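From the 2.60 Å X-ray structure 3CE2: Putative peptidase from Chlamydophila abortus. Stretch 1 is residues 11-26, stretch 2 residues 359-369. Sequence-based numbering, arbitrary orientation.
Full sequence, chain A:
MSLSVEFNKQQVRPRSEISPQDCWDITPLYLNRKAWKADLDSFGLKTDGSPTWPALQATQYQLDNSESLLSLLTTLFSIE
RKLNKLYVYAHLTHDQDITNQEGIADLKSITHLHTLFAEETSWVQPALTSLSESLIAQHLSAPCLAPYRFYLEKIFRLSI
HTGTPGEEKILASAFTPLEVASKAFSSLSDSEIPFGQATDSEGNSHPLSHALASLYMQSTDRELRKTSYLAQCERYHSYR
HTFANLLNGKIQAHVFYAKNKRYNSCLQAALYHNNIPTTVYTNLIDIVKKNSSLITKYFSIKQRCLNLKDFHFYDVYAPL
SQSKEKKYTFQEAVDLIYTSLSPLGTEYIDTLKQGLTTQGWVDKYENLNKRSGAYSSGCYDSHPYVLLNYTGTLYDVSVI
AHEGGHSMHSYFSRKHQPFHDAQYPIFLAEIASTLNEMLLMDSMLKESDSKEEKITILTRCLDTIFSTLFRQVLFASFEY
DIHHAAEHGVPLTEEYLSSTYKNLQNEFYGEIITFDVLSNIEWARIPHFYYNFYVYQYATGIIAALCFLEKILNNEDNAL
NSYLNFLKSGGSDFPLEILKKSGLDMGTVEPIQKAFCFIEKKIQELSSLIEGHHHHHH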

ATOM      1  N   GLN A  11     -18.394  27.607   5.086  1.00 75.02           N
ATOM      2  CA  GLN A  11     -19.700  27.221   5.703  1.00 70.70           C
ATOM      3  C   GLN A  11     -20.035  25.759   5.395  1.00 65.88           C
ATOM      4  O   GLN A  11     -19.951  25.321   4.254  1.00 60.65           O
ATOM      5  N   VAL A  12     -20.440  25.032   6.431  1.00 60.88           N
ATOM      6  CA  VAL A  12     -20.644  23.594   6.381  1.00 54.18           C
ATOM      7  C   VAL A  12     -22.079  23.241   5.988  1.00 55.26           C
ATOM      8  O   VAL A  12     -23.024  23.830   6.497  1.00 61.05           O
ATOM      9  N   ARG A  13     -22.244  22.280   5.081  1.00 55.30           N
ATOM     10  CA  ARG A  13     -23.583  21.895   4.625  1.00 52.44           C
ATOM     11  C   ARG A  13     -23.888  20.414   4.820  1.00 46.84           C
ATOM     12  O   ARG A  13     -22.997  19.590   4.861  1.00 48.27           O
ATOM     13  N   PRO A  14     -25.163  20.073   4.968  1.00 43.08           N
ATOM     14  CA  PRO A  14     -25.454  18.650   5.018  1.00 47.61           C
ATOM     15  C   PRO A  14     -25.513  18.041   3.616  1.00 48.52           C
ATOM     16  O   PRO A  14     -25.726  18.760   2.632  1.00 45.97           O
ATOM     17  N   ARG A  15     -25.348  16.724   3.538  1.00 47.08           N
ATOM     18  CA  ARG A  15     -25.355  16.061   2.250  1.00 54.37           C
ATOM     19  C   ARG A  15     -26.499  16.559   1.365  1.00 56.13           C
ATOM     20  O   ARG A  15     -26.292  16.881   0.202  1.00 59.60           O
ATOM     21  N   SER A  16     -27.703  16.630   1.921  1.00 61.27           N
ATOM     22  CA  SER A  16     -28.900  16.808   1.108  1.00 58.41           C
ATOM     23  C   SER A  16     -28.996  18.183   0.445  1.00 59.06           C
ATOM     24  O   SER A  16     -29.802  18.378  -0.456  1.00 60.21           O
ATOM     25  N   GLU A  17     -28.165  19.124   0.876  1.00 61.58           N
ATOM     26  CA  GLU A  17     -28.153  20.445   0.261  1.00 67.73           C
ATOM     27  C   GLU A  17     -27.014  20.603  -0.747  1.00 63.60           C
ATOM     28  O   GLU A  17     -26.783  21.690  -1.265  1.00 65.08           O
ATOM     29  N   ILE A  18     -26.295  19.520  -1.021  1.00 62.82           N
ATOM     30  CA  ILE A  18     -25.142  19.580  -1.918  1.00 59.43           C
ATOM     31  C   ILE A  18     -25.651  19.370  -3.330  1.00 61.50           C
ATOM     32  O   ILE A  18     -26.456  18.469  -3.574  1.00 61.53           O
ATOM     33  N   SER A  19     -25.210  20.220  -4.250  1.00 60.10           N
ATOM     34  CA  SER A  19     -25.675  20.119  -5.626  1.00 68.32           C
ATOM     35  C   SER A  19     -24.997  18.932  -6.306  1.00 68.29           C
ATOM     36  O   SER A  19     -23.781  18.758  -6.194  1.00 62.40           O
ATOM     37  N   PRO A  20     -25.795  18.100  -6.997  1.00 70.46           N
ATOM     38  CA  PRO A  20     -25.370  16.826  -7.597  1.00 69.92           C
ATOM     39  C   PRO A  20     -24.239  16.916  -8.638  1.00 66.44           C
ATOM     40  O   PRO A  20     -23.615  15.901  -8.943  1.00 66.44           O
ATOM     41  N   GLN A  21     -23.968  18.104  -9.166  1.00 64.14           N
ATOM     42  CA  GLN A  21     -22.813  18.284 -10.048  1.00 70.54           C
ATOM     43  C   GLN A  21     -21.504  18.239  -9.253  1.00 65.12           C
ATOM     44  O   GLN A  21     -20.414  18.179  -9.799  1.00 64.08           O
ATOM     45  N   ASP A  22     -21.612  18.254  -7.941  1.00 63.40           N
ATOM     46  CA  ASP A  22     -20.431  18.194  -7.118  1.00 59.06           C
ATOM     47  C   ASP A  22     -20.205  16.774  -6.613  1.00 53.55           C
ATOM     48  O   ASP A  22     -19.209  16.478  -5.964  1.00 50.61           O
ATOM     49  N   CYS A  23     -21.125  15.888  -6.958  1.00 50.24           N
ATOM     50  CA  CYS A  23     -21.126  14.553  -6.421  1.00 56.99           C
ATOM     51  C   CYS A  23     -20.898  13.510  -7.484  1.00 54.98           C
ATOM     52  O   CYS A  23     -21.133  13.745  -8.662  1.00 56.64           O
ATOM     53  N   TRP A  24     -20.444  12.351  -7.047  1.00 50.66           N
ATOM     54  CA  TRP A  24     -20.317  11.269  -7.949  1.00 54.75           C
ATOM     55  C   TRP A  24     -21.718  10.806  -8.301  1.00 60.56           C
ATOM     56  O   TRP A  24     -22.679  11.077  -7.566  1.00 53.59           O
ATOM     57  N   ASP A  25     -21.807  10.131  -9.453  1.00 65.01           N
ATOM     58  CA  ASP A  25     -23.041   9.579  -9.981  1.00 61.51           C
ATOM     59  C   ASP A  25     -22.983   8.066  -9.898  1.00 57.22           C
ATOM     60  O   ASP A  25     -22.334   7.398 -10.717  1.00 56.38           O
ATOM     61  N   ILE A  26     -23.687   7.538  -8.908  1.00 52.60           N
ATOM     62  CA  ILE A  26     -23.686   6.123  -8.631  1.00 50.55           C
ATOM     63  C   ILE A  26     -24.915   5.430  -9.199  1.00 53.79           C
ATOM     64  O   ILE A  26     -25.133   4.252  -8.943  1.00 56.11           O
ATOM     65  N   GLN A 359     -18.125  12.631 -16.219  1.00 58.54           N
ATOM     66  CA  GLN A 359     -18.525  11.231 -16.088  1.00 55.97           C
ATOM     67  C   GLN A 359     -19.036  10.884 -14.684  1.00 56.35           C
ATOM     68  O   GLN A 359     -19.496   9.760 -14.445  1.00 56.16           O
ATOM     69  N   GLY A 360     -18.930  11.831 -13.750  1.00 45.69           N
ATOM     70  CA  GLY A 360     -19.366  11.597 -12.372  1.00 53.70           C
ATOM     71  C   GLY A 360     -18.548  10.616 -11.536  1.00 52.57           C
ATOM     72  O   GLY A 360     -19.090   9.883 -10.716  1.00 50.08           O
ATOM     73  N   TRP A 361     -17.240  10.590 -11.737  1.00 51.54           N
ATOM     74  CA  TRP A 361     -16.384   9.708 -10.960  1.00 51.38           C
ATOM     75  C   TRP A 361     -16.196  10.224  -9.524  1.00 50.47           C
ATOM     76  O   TRP A 361     -16.078   9.446  -8.574  1.00 48.34           O
ATOM     77  N   VAL A 362     -16.175  11.545  -9.399  1.00 45.66           N
ATOM     78  CA  VAL A 362     -15.682  12.224  -8.222  1.00 48.86           C
ATOM     79  C   VAL A 362     -16.754  12.785  -7.322  1.00 49.17           C
ATOM     80  O   VAL A 362     -17.587  13.565  -7.755  1.00 49.88           O
ATOM     81  N   ASP A 363     -16.700  12.421  -6.055  1.00 51.17           N
ATOM     82  CA  ASP A 363     -17.370  13.212  -5.039  1.00 51.53           C
ATOM     83  C   ASP A 363     -16.394  14.269  -4.506  1.00 48.54           C
ATOM     84  O   ASP A 363     -15.514  13.965  -3.709  1.00 50.79           O
ATOM     85  N   LYS A 364     -16.550  15.512  -4.936  1.00 42.51           N
ATOM     86  CA  LYS A 364     -15.498  16.523  -4.732  1.00 48.04           C
ATOM     87  C   LYS A 364     -15.199  17.094  -3.341  1.00 49.38           C
ATOM     88  O   LYS A 364     -14.032  17.313  -3.000  1.00 43.75           O
ATOM     89  N   TYR A 365     -16.236  17.421  -2.573  1.00 53.38           N
ATOM     90  CA  TYR A 365     -16.065  18.370  -1.467  1.00 43.94           C
ATOM     91  C   TYR A 365     -16.535  17.856  -0.121  1.00 42.19           C
ATOM     92  O   TYR A 365     -17.272  16.883  -0.037  1.00 38.19           O
ATOM     93  N   GLU A 366     -16.149  18.555   0.941  1.00 50.28           N
ATOM     94  CA  GLU A 366     -16.578  18.167   2.283  1.00 50.97           C
ATOM     95  C   GLU A 366     -18.058  18.410   2.417  1.00 46.57           C
ATOM     96  O   GLU A 366     -18.570  19.382   1.879  1.00 47.43           O
ATOM     97  N   ASN A 367     -18.754  17.519   3.111  1.00 41.50           N
ATOM     98  CA  ASN A 367     -20.051  17.879   3.657  1.00 43.66           C
ATOM     99  C   ASN A 367     -20.214  17.254   5.027  1.00 46.03           C
ATOM    100  O   ASN A 367     -19.417  16.400   5.432  1.00 48.44           O
ATOM    101  N   LEU A 368     -21.240  17.676   5.746  1.00 45.52           N
ATOM    102  CA  LEU A 368     -21.401  17.232   7.108  1.00 45.88           C
ATOM    103  C   LEU A 368     -21.369  15.709   7.135  1.00 47.01           C
ATOM    104  O   LEU A 368     -22.156  15.066   6.453  1.00 50.41           O
ATOM    105  N   ASN A 369     -20.431  15.144   7.890  1.00 46.17           N
ATOM    106  CA  ASN A 369     -20.371  13.699   8.104  1.00 47.92           C
ATOM    107  C   ASN A 369     -19.975  12.809   6.917  1.00 50.14           C
ATOM    108  O   ASN A 369     -20.174  11.581   6.960  1.00 47.02           O
TER

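Charge sets the centre of this contact. Arg-15 leaves its backbone sideways, but a t, p, t chain carries the guanidinium inward to a two-pronged salt bridge with Asp-363: NH1 of Arg-15 lies 2.8 Å from OD2 of Asp-363, and NH2 of Arg-15 lies 2.9 Å from OD1 of Asp-363. The same Arg-15 NH1 also donates to OD1 of Asn-367 at 3.1 Å, so both acceptor residues sit at the guanidinium edge, near its plane. Lys-364, m at chi1, makes a looser pair: its NZ is 3.6 Å from OD1 of Asp-22 but hydrogen-bonds at 3.0 Å to the backbone O of Gln-21.

Asp-363 does three jobs. Its OD1 also accepts from Trp-24 N at 3.1 Å, while its CB rests over the face of the six-membered ring of Trp-24 (chi1 p), so one short side chain serves charge, backbone and aromatic surface.

Apolar packing is modest. Leu-368 (t, p) points toward stretch 1, its CD1 4.2 Å from CG1 of Val-12; Ile-18 (m, m) points toward stretch 2 and brings CG1 to 3.9 Å from CB of Asn-367.

Where Gly-360 O accepts from Asp-25 N at 3.0 Å, no side chain intervenes: an ideal CB on Gly-360 would clash with CB of Asp-25 at 2.8 Å.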

ATOM      1  CB  GLN A  11     -20.846  28.133   5.230  1.00 73.92           C
ATOM      2  CG  GLN A  11     -21.528  27.681   3.918  1.00 74.98           C
ATOM      3  CD  GLN A  11     -23.057  27.501   4.043  1.00 73.69           C
ATOM      4  OE1 GLN A  11     -23.536  26.758   4.901  1.00 73.17           O
ATOM      5  NE2 GLN A  11     -23.815  28.157   3.162  1.00 66.43           N
ATOM      6  CB  VAL A  12     -20.295  22.980   7.765  1.00 53.97           C
ATOM      7  CG1 VAL A  12     -20.475  21.472   7.778  1.00 47.12           C
ATOM      8  CG2 VAL A  12     -18.854  23.346   8.169  1.00 48.24           C
ATOM      9  CB  ARG A  13     -23.794  22.291   3.160  1.00 53.90           C
ATOM     10  CG  ARG A  13     -24.660  23.523   2.973  1.00 59.04           C
ATOM     11  CD  ARG A  13     -23.981  24.542   2.063  1.00 68.28           C
ATOM     12  NE  ARG A  13     -22.883  23.945   1.298  1.00 71.47           N
ATOM     13  CZ  ARG A  13     -22.874  23.799  -0.023  1.00 70.61           C
ATOM     14  NH1 ARG A  13     -23.908  24.221  -0.744  1.00 71.89           N
ATOM     15  NH2 ARG A  13     -21.828  23.233  -0.617  1.00 66.45           N
ATOM     16  CB  PRO A  14     -26.830  18.578   5.706  1.00 48.18           C
ATOM     17  CG  PRO A  14     -27.340  20.036   5.806  1.00 46.54           C
ATOM     18  CD  PRO A  14     -26.356  20.924   5.116  1.00 44.45           C
ATOM     19  CB  ARG A  15     -25.444  14.538   2.400  1.00 50.58           C
ATOM     20  CG  ARG A  15     -25.423  13.806   1.063  1.00 48.50           C
ATOM     21  CD  ARG A  15     -24.066  13.986   0.401  1.00 49.76           C
ATOM     22  NE  ARG A  15     -23.913  13.257  -0.858  1.00 49.77           N
ATOM     23  CZ  ARG A  15     -22.758  13.124  -1.525  1.00 52.20           C
ATOM     24  NH1 ARG A  15     -21.628  13.633  -1.041  1.00 43.73           N
ATOM     25  NH2 ARG A  15     -22.725  12.461  -2.679  1.00 51.73           N
ATOM     26  CB  SER A  16     -30.156  16.496   1.919  1.00 55.79           C
ATOM     27  OG  SER A  16     -30.368  17.493   2.899  1.00 62.32           O
ATOM     28  CB  GLU A  17     -28.081  21.540   1.341  1.00 71.97           C
ATOM     29  CG  GLU A  17     -29.399  21.736   2.142  1.00 78.59           C
ATOM     30  CD  GLU A  17     -29.247  22.651   3.384  1.00 81.39           C
ATOM     31  OE1 GLU A  17     -30.196  22.680   4.220  1.00 81.16           O
ATOM     32  OE2 GLU A  17     -28.192  23.340   3.524  1.00 80.77           O
ATOM     33  CB  ILE A  18     -24.064  18.511  -1.566  1.00 57.01           C
ATOM     34  CG1 ILE A  18     -23.615  18.660  -0.107  1.00 51.27           C
ATOM     35  CG2 ILE A  18     -22.840  18.643  -2.470  1.00 51.08           C
ATOM     36  CD1 ILE A  18     -22.918  19.981   0.178  1.00 46.55           C
ATOM     37  CB  SER A  19     -25.431  21.420  -6.397  1.00 73.07           C
ATOM     38  OG  SER A  19     -24.114  21.470  -6.915  1.00 76.02           O
ATOM     39  CB  PRO A  20     -26.652  16.294  -8.239  1.00 71.13           C
ATOM     40  CG  PRO A  20     -27.538  17.497  -8.384  1.00 71.17           C
ATOM     41  CD  PRO A  20     -27.222  18.369  -7.228  1.00 67.62           C
ATOM     42  CB  GLN A  21     -22.926  19.594 -10.846  1.00 80.79           C
ATOM     43  CG  GLN A  21     -23.721  20.699 -10.134  1.00 90.95           C
ATOM     44  CD  GLN A  21     -23.285  22.109 -10.544  1.00 96.46           C
ATOM     45  OE1 GLN A  21     -22.343  22.280 -11.323  1.00 99.12           O
ATOM     46  NE2 GLN A  21     -23.965  23.123 -10.006  1.00 95.36           N
ATOM     47  CB  ASP A  22     -20.574  19.185  -5.973  1.00 65.18           C
ATOM     48  CG  ASP A  22     -20.418  20.620  -6.434  1.00 70.03           C
ATOM     49  OD1 ASP A  22     -20.008  20.824  -7.603  1.00 71.69           O
ATOM     50  OD2 ASP A  22     -20.690  21.537  -5.628  1.00 72.58           O
ATOM     51  CB  CYS A  23     -22.463  14.277  -5.732  1.00 59.27           C
ATOM     52  SG  CYS A  23     -22.896  15.608  -4.643  1.00 60.20           S
ATOM     53  CB  TRP A  24     -19.470  10.133  -7.369  1.00 51.80           C
ATOM     54  CG  TRP A  24     -19.821   9.684  -6.003  1.00 51.22           C
ATOM     55  CD1 TRP A  24     -21.052   9.698  -5.410  1.00 50.65           C
ATOM     56  CD2 TRP A  24     -18.922   9.109  -5.051  1.00 51.60           C
ATOM     57  NE1 TRP A  24     -20.970   9.182  -4.142  1.00 50.30           N
ATOM     58  CE2 TRP A  24     -19.673   8.817  -3.893  1.00 51.17           C
ATOM     59  CE3 TRP A  24     -17.549   8.821  -5.063  1.00 50.31           C
ATOM     60  CZ2 TRP A  24     -19.099   8.249  -2.754  1.00 50.99           C
ATOM     61  CZ3 TRP A  24     -16.979   8.251  -3.932  1.00 51.39           C
ATOM     62  CH2 TRP A  24     -17.754   7.971  -2.795  1.00 52.63           C
ATOM     63  CB  ASP A  25     -23.255  10.025 -11.429  1.00 63.49           C
ATOM     64  CG  ASP A  25     -24.441   9.316 -12.101  1.00 67.37           C
ATOM     65  OD1 ASP A  25     -25.261   8.673 -11.416  1.00 63.63           O
ATOM     66  OD2 ASP A  25     -24.552   9.404 -13.336  1.00 72.11           O
ATOM     67  CB  ILE A  26     -23.655   5.896  -7.121  1.00 55.64           C
ATOM     68  CG1 ILE A  26     -24.875   6.569  -6.469  1.00 56.84           C
ATOM     69  CG2 ILE A  26     -22.340   6.436  -6.526  1.00 56.75           C
ATOM     70  CD1 ILE A  26     -25.140   6.104  -5.053  1.00 58.68           C
ATOM     71  CB  GLN A 359     -17.348  10.310 -16.465  1.00 59.91           C
ATOM     72  CG  GLN A 359     -17.458   9.627 -17.828  1.00 68.94           C
ATOM     73  CD  GLN A 359     -18.196  10.483 -18.866  1.00 73.33           C
ATOM     74  OE1 GLN A 359     -19.330  10.174 -19.244  1.00 74.00           O
ATOM     75  NE2 GLN A 359     -17.556  11.566 -19.320  1.00 73.18           N
ATOM     76  CB  TRP A 361     -15.014   9.635 -11.621  1.00 53.80           C
ATOM     77  CG  TRP A 361     -14.971   8.834 -12.872  1.00 57.15           C
ATOM     78  CD1 TRP A 361     -16.032   8.438 -13.640  1.00 55.00           C
ATOM     79  CD2 TRP A 361     -13.798   8.331 -13.513  1.00 54.33           C
ATOM     80  NE1 TRP A 361     -15.588   7.713 -14.711  1.00 53.30           N
ATOM     81  CE2 TRP A 361     -14.220   7.636 -14.662  1.00 54.66           C
ATOM     82  CE3 TRP A 361     -12.431   8.395 -13.222  1.00 52.60           C
ATOM     83  CZ2 TRP A 361     -13.323   7.013 -15.530  1.00 55.72           C
ATOM     84  CZ3 TRP A 361     -11.538   7.785 -14.081  1.00 55.14           C
ATOM     85  CH2 TRP A 361     -11.984   7.100 -15.223  1.00 57.28           C
ATOM     86  CB  VAL A 362     -14.908  13.453  -8.639  1.00 44.18           C
ATOM     87  CG1 VAL A 362     -13.808  13.719  -7.646  1.00 44.70           C
ATOM     88  CG2 VAL A 362     -14.367  13.262 -10.041  1.00 48.50           C
ATOM     89  CB  ASP A 363     -17.864  12.311  -3.921  1.00 54.52           C
ATOM     90  CG  ASP A 363     -19.149  12.805  -3.321  1.00 59.34           C
ATOM     91  OD1 ASP A 363     -20.189  12.770  -4.014  1.00 54.72           O
ATOM     92  OD2 ASP A 363     -19.112  13.235  -2.156  1.00 60.45           O
ATOM     93  CB  LYS A 364     -15.739  17.715  -5.661  1.00 48.86           C
ATOM     94  CG  LYS A 364     -15.628  17.366  -7.120  1.00 51.95           C
ATOM     95  CD  LYS A 364     -15.866  18.578  -7.979  1.00 51.38           C
ATOM     96  CE  LYS A 364     -16.399  18.178  -9.309  1.00 52.62           C
ATOM     97  NZ  LYS A 364     -17.578  19.018  -9.572  1.00 59.90           N
ATOM     98  CB  TYR A 365     -16.837  19.655  -1.754  1.00 41.82           C
ATOM     99  CG  TYR A 365     -16.457  20.426  -2.985  1.00 39.31           C
ATOM    100  CD1 TYR A 365     -15.183  20.967  -3.136  1.00 43.61           C
ATOM    101  CD2 TYR A 365     -17.404  20.693  -3.968  1.00 43.34           C
ATOM    102  CE1 TYR A 365     -14.843  21.720  -4.286  1.00 41.96           C
ATOM    103  CE2 TYR A 365     -17.085  21.447  -5.115  1.00 43.12           C
ATOM    104  CZ  TYR A 365     -15.807  21.953  -5.266  1.00 45.39           C
ATOM    105  OH  TYR A 365     -15.498  22.670  -6.406  1.00 47.64           O
ATOM    106  CB  GLU A 366     -15.837  18.976   3.352  1.00 52.68           C
ATOM    107  CG  GLU A 366     -14.539  18.345   3.808  1.00 66.41           C
ATOM    108  CD  GLU A 366     -13.623  19.319   4.543  1.00 74.11           C
ATOM    109  OE1 GLU A 366     -13.936  20.531   4.580  1.00 76.68           O
ATOM    110  OE2 GLU A 366     -12.585  18.871   5.080  1.00 75.46           O
ATOM    111  CB  ASN A 367     -21.208  17.525   2.716  1.00 41.30           C
ATOM    112  CG  ASN A 367     -21.303  16.031   2.415  1.00 47.47           C
ATOM    113  OD1 ASN A 367     -21.027  15.602   1.289  1.00 53.75           O
ATOM    114  ND2 ASN A 367     -21.699  15.238   3.407  1.00 43.54           N
ATOM    115  CB  LEU A 368     -22.719  17.744   7.686  1.00 44.96           C
ATOM    116  CG  LEU A 368     -22.901  17.402   9.168  1.00 42.47           C
ATOM    117  CD1 LEU A 368     -22.102  18.356  10.070  1.00 36.97           C
ATOM    118  CD2 LEU A 368     -24.370  17.409   9.497  1.00 42.94           C
ATOM    119  CB  ASN A 369     -21.667  13.220   8.739  1.00 52.85           C
ATOM    120  CG  ASN A 369     -21.844  13.757  10.151  1.00 54.40           C
ATOM    121  OD1 ASN A 369     -22.933  14.161  10.525  1.00 53.84           O
ATOM    122  ND2 ASN A 369     -20.759  13.779  10.932  1.00 46.66           N
TER